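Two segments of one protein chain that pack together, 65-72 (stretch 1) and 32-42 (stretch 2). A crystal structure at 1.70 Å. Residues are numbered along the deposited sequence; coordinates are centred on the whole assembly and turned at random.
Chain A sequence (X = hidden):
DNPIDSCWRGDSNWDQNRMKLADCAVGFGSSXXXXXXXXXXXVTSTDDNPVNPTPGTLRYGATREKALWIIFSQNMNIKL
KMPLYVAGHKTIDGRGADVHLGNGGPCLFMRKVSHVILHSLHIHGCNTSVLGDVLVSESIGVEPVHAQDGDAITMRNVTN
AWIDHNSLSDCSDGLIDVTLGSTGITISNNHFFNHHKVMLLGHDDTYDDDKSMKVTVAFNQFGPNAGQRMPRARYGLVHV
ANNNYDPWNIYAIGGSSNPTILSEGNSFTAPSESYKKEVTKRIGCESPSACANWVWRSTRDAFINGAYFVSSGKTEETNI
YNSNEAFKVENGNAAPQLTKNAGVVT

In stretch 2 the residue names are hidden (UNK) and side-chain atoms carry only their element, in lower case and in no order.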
# COMPACT_ATOMS: atom_id res chain seq x y z
N GLU A 65 -8.21 2.60 -21.69
CA GLU A 65 -8.35 1.15 -21.59
C GLU A 65 -7.04 0.47 -21.94
O GLU A 65 -6.69 -0.57 -21.36
CB GLU A 65 -9.48 0.65 -22.49
CG GLU A 65 -10.80 0.41 -21.77
CD GLU A 65 -10.87 0.91 -20.34
OE1 GLU A 65 -11.08 2.14 -20.11
OE2 GLU A 65 -10.71 0.04 -19.44
N LYS A 66 -6.25 0.97 -22.89
CA LYS A 66 -5.03 0.23 -23.20
C LYS A 66 -4.00 0.29 -22.07
O LYS A 66 -4.04 1.19 -21.24
CB LYS A 66 -4.41 0.76 -24.49
CG LYS A 66 -3.86 2.17 -24.35
CD LYS A 66 -3.52 2.73 -25.73
CE LYS A 66 -2.03 2.99 -25.86
NZ LYS A 66 -1.56 3.04 -27.27
N ALA A 67 -3.07 -0.66 -22.09
CA ALA A 67 -1.98 -0.73 -21.14
C ALA A 67 -1.04 0.45 -21.31
O ALA A 67 -0.58 0.73 -22.43
CB ALA A 67 -1.18 -2.02 -21.28
N LEU A 68 -0.74 1.16 -20.21
CA LEU A 68 0.16 2.30 -20.33
C LEU A 68 1.12 2.34 -19.14
O LEU A 68 0.67 2.02 -18.04
CB LEU A 68 -0.59 3.63 -20.35
CG LEU A 68 -1.41 3.96 -21.60
CD1 LEU A 68 -2.10 5.31 -21.39
CD2 LEU A 68 -0.54 3.93 -22.84
N TRP A 69 2.34 2.76 -19.42
CA TRP A 69 3.34 2.96 -18.37
C TRP A 69 3.51 4.46 -18.23
O TRP A 69 4.18 5.06 -19.09
CB TRP A 69 4.62 2.20 -18.71
CG TRP A 69 5.58 2.08 -17.57
CD1 TRP A 69 6.36 3.06 -17.03
CD2 TRP A 69 5.86 0.89 -16.80
NE1 TRP A 69 7.10 2.56 -15.99
CE2 TRP A 69 6.81 1.24 -15.83
CE3 TRP A 69 5.38 -0.42 -16.86
CZ2 TRP A 69 7.32 0.33 -14.90
CZ3 TRP A 69 5.88 -1.33 -15.94
CH2 TRP A 69 6.83 -0.94 -14.99
N ILE A 70 2.89 5.02 -17.20
CA ILE A 70 2.85 6.49 -17.08
C ILE A 70 4.04 7.06 -16.33
O ILE A 70 4.40 6.61 -15.23
CB ILE A 70 1.51 6.90 -16.43
CG1 ILE A 70 0.31 6.44 -17.26
CG2 ILE A 70 1.46 8.39 -16.13
CD1 ILE A 70 -0.98 6.34 -16.45
N ILE A 71 4.67 8.05 -16.97
CA ILE A 71 5.84 8.73 -16.41
C ILE A 71 5.63 10.25 -16.48
O ILE A 71 4.65 10.71 -17.06
CB ILE A 71 7.12 8.39 -17.17
CG1 ILE A 71 7.02 8.78 -18.65
CG2 ILE A 71 7.49 6.92 -17.04
CD1 ILE A 71 8.36 8.75 -19.36
N PHE A 72 6.53 11.03 -15.90
CA PHE A 72 6.26 12.47 -15.78
C PHE A 72 7.39 13.29 -16.38
O PHE A 72 8.55 12.97 -16.12
CB PHE A 72 6.03 12.82 -14.31
CG PHE A 72 4.81 12.14 -13.68
CD1 PHE A 72 4.90 10.82 -13.25
CD2 PHE A 72 3.61 12.79 -13.52
CE1 PHE A 72 3.80 10.18 -12.68
CE2 PHE A 72 2.52 12.16 -12.96
CZ PHE A 72 2.60 10.85 -12.52
N UNK A 32 1.39 -8.90 -10.49
CA UNK A 32 1.04 -7.57 -11.01
C UNK A 32 1.89 -7.20 -12.22
O UNK A 32 3.12 -7.21 -12.14
c UNK A 32 0.71 -5.18 -10.36
o UNK A 32 0.42 -6.89 -8.77
c UNK A 32 1.23 -6.52 -9.90
N UNK A 33 1.28 -6.88 -13.35
CA UNK A 33 2.08 -6.47 -14.51
C UNK A 33 2.10 -4.96 -14.68
O UNK A 33 2.95 -4.39 -15.35
s UNK A 33 0.30 -8.78 -17.46
c UNK A 33 1.46 -7.01 -15.79
c UNK A 33 1.36 -7.99 -18.69
c UNK A 33 1.35 -8.51 -15.99
N UNK A 34 1.10 -4.29 -14.09
CA UNK A 34 1.02 -2.87 -14.38
C UNK A 34 0.83 -2.63 -15.87
O UNK A 34 0.08 -3.36 -16.55
N UNK A 35 1.51 -1.60 -16.40
CA UNK A 35 1.38 -1.35 -17.83
C UNK A 35 2.48 -2.03 -18.61
O UNK A 35 2.82 -1.60 -19.72
N UNK A 36 3.08 -3.08 -18.06
CA UNK A 36 4.14 -3.78 -18.79
C UNK A 36 3.67 -4.21 -20.17
O UNK A 36 2.54 -4.68 -20.32
c UNK A 36 5.55 -5.93 -18.72
c UNK A 36 5.27 -7.37 -18.27
c UNK A 36 6.54 -7.99 -17.71
n UNK A 36 6.92 -9.23 -18.45
c UNK A 36 4.56 -5.02 -18.00
N UNK A 37 4.53 -4.04 -21.17
CA UNK A 37 4.07 -4.39 -22.52
C UNK A 37 3.35 -3.24 -23.22
O UNK A 37 3.23 -3.22 -24.44
N UNK A 38 2.84 -2.28 -22.46
CA UNK A 38 2.05 -1.19 -23.03
C UNK A 38 2.98 -0.13 -23.57
O UNK A 38 4.18 -0.40 -23.56
N UNK A 39 2.45 1.01 -24.02
CA UNK A 39 3.34 2.10 -24.40
C UNK A 39 3.68 2.96 -23.19
O UNK A 39 2.89 3.03 -22.24
c UNK A 39 2.68 3.05 -25.41
o UNK A 39 2.80 1.55 -27.24
c UNK A 39 2.06 2.32 -26.58
o UNK A 39 0.85 2.50 -26.84
N UNK A 40 4.81 3.66 -23.26
CA UNK A 40 5.06 4.71 -22.30
C UNK A 40 4.12 5.89 -22.57
O UNK A 40 3.89 6.20 -23.74
c UNK A 40 9.34 2.68 -22.25
c UNK A 40 6.49 5.21 -22.35
c UNK A 40 7.52 4.20 -21.84
c UNK A 40 7.57 3.88 -20.49
c UNK A 40 8.41 3.60 -22.71
c UNK A 40 9.39 2.36 -20.90
c UNK A 40 8.51 2.97 -20.02
N UNK A 41 3.59 6.52 -21.54
CA UNK A 41 2.73 7.69 -21.59
C UNK A 41 3.36 8.79 -20.75
O UNK A 41 3.63 8.60 -19.55
c UNK A 41 -1.16 10.12 -22.10
c UNK A 41 -0.53 10.51 -19.83
c UNK A 41 -0.34 9.00 -22.17
c UNK A 41 0.27 9.39 -19.91
o UNK A 41 -2.04 11.99 -20.85
c UNK A 41 0.40 8.61 -21.06
c UNK A 41 1.30 7.38 -21.11
c UNK A 41 -1.25 10.87 -20.95
N UNK A 42 3.55 9.98 -21.31
CA UNK A 42 4.21 11.02 -20.52
C UNK A 42 3.21 12.09 -20.11
O UNK A 42 2.48 12.60 -20.97
c UNK A 42 6.05 12.72 -20.40
o UNK A 42 6.35 10.67 -21.63
c UNK A 42 5.38 11.68 -21.28
O HOH W 1 -0.01 0.67 -24.96

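Position 32 carries one carbon bearing an oxygen and a second carbon, a beta-branched hydroxyl side chain out of reach of stretch 1; it is Thr-32. At 33 two carbons, a sulfur and a terminal carbon run unbranched, which identifies Met-33. Its backbone O approaches CZ3 of Trp-69 at 4.3 Å.

Position 34 has no side-chain atoms, and its phi of 60° favours the same answer: Gly-34. Position 35 is also bare. Its CA lies 3.5 Å from Leu-68 O in a CA-H...O contact, and an ideal CB would fall 2.0 Å from that same Leu-68 O, a clash; this is Gly-35. At 36 four carbons in a row end in nitrogen, giving Lys-36. Its CB points away from stretch 1, while its backbone N meets the edge of the Trp-69 ring, 3.7 Å from CE3, and closes a type II' turn by bonding to Met-33 O at 3.0 Å.

No side chain is present at 37, where a CB would be jammed against the preceding carbonyl: Gly-37. Position 38 is bare too, with its CA 3.3 Å from Ala-67 O; an ideal CB would sit 2.2 Å from this oxygen. Gly-38 closes a type II turn through its N, 2.8 Å from Gly-35 O.

At 39 two carbons, the second carrying two oxygens, form a short carboxylate, and one oxygen is 2.5 Å from Lys-66 NZ. The residue is Asp-39, and its OD2 makes a salt bridge with that amine. Position 40 has one carbon and a six-carbon ring without a heteroatom: Phe-40. Its edge is directed at the face of the Trp-69 five-membered ring, with planes at 78° and CE1 3.7 Å from Trp-69 CD1. At 41 a similar ring bears an oxygen, hence Tyr-41; its CB is 4.0 Å from Leu-68 CD1 and its CD2 4.0 Å from Ile-70 CG1. Position 42 has a carbon carrying one oxygen and one carbon: Thr-42, with OG1 3.6 Å from Ile-71 CD1.

The contact is a parallel strand pairing extended by a close-fitting glycine loop. Trp-69 N donates to Asp-39 O (2.9 Å), Tyr-41 N to Trp-69 O (2.9 Å) and Ile-71 N to Tyr-41 O (2.8 Å), so Trp-69 and Tyr-41 each bond through both N and O. Trp-69 and Phe-40 share one face with Ile-71 and Thr-42; Leu-68, Ile-70, Asp-39 and Tyr-41 occupy the other. Where the strands begin, a water links Ala-67 O (2.6 Å from the water O) to Asp-39 N (2.7 Å from it), supplementing their weak direct bond.

Stretch 2 32-42: TMGGKGGDFYT
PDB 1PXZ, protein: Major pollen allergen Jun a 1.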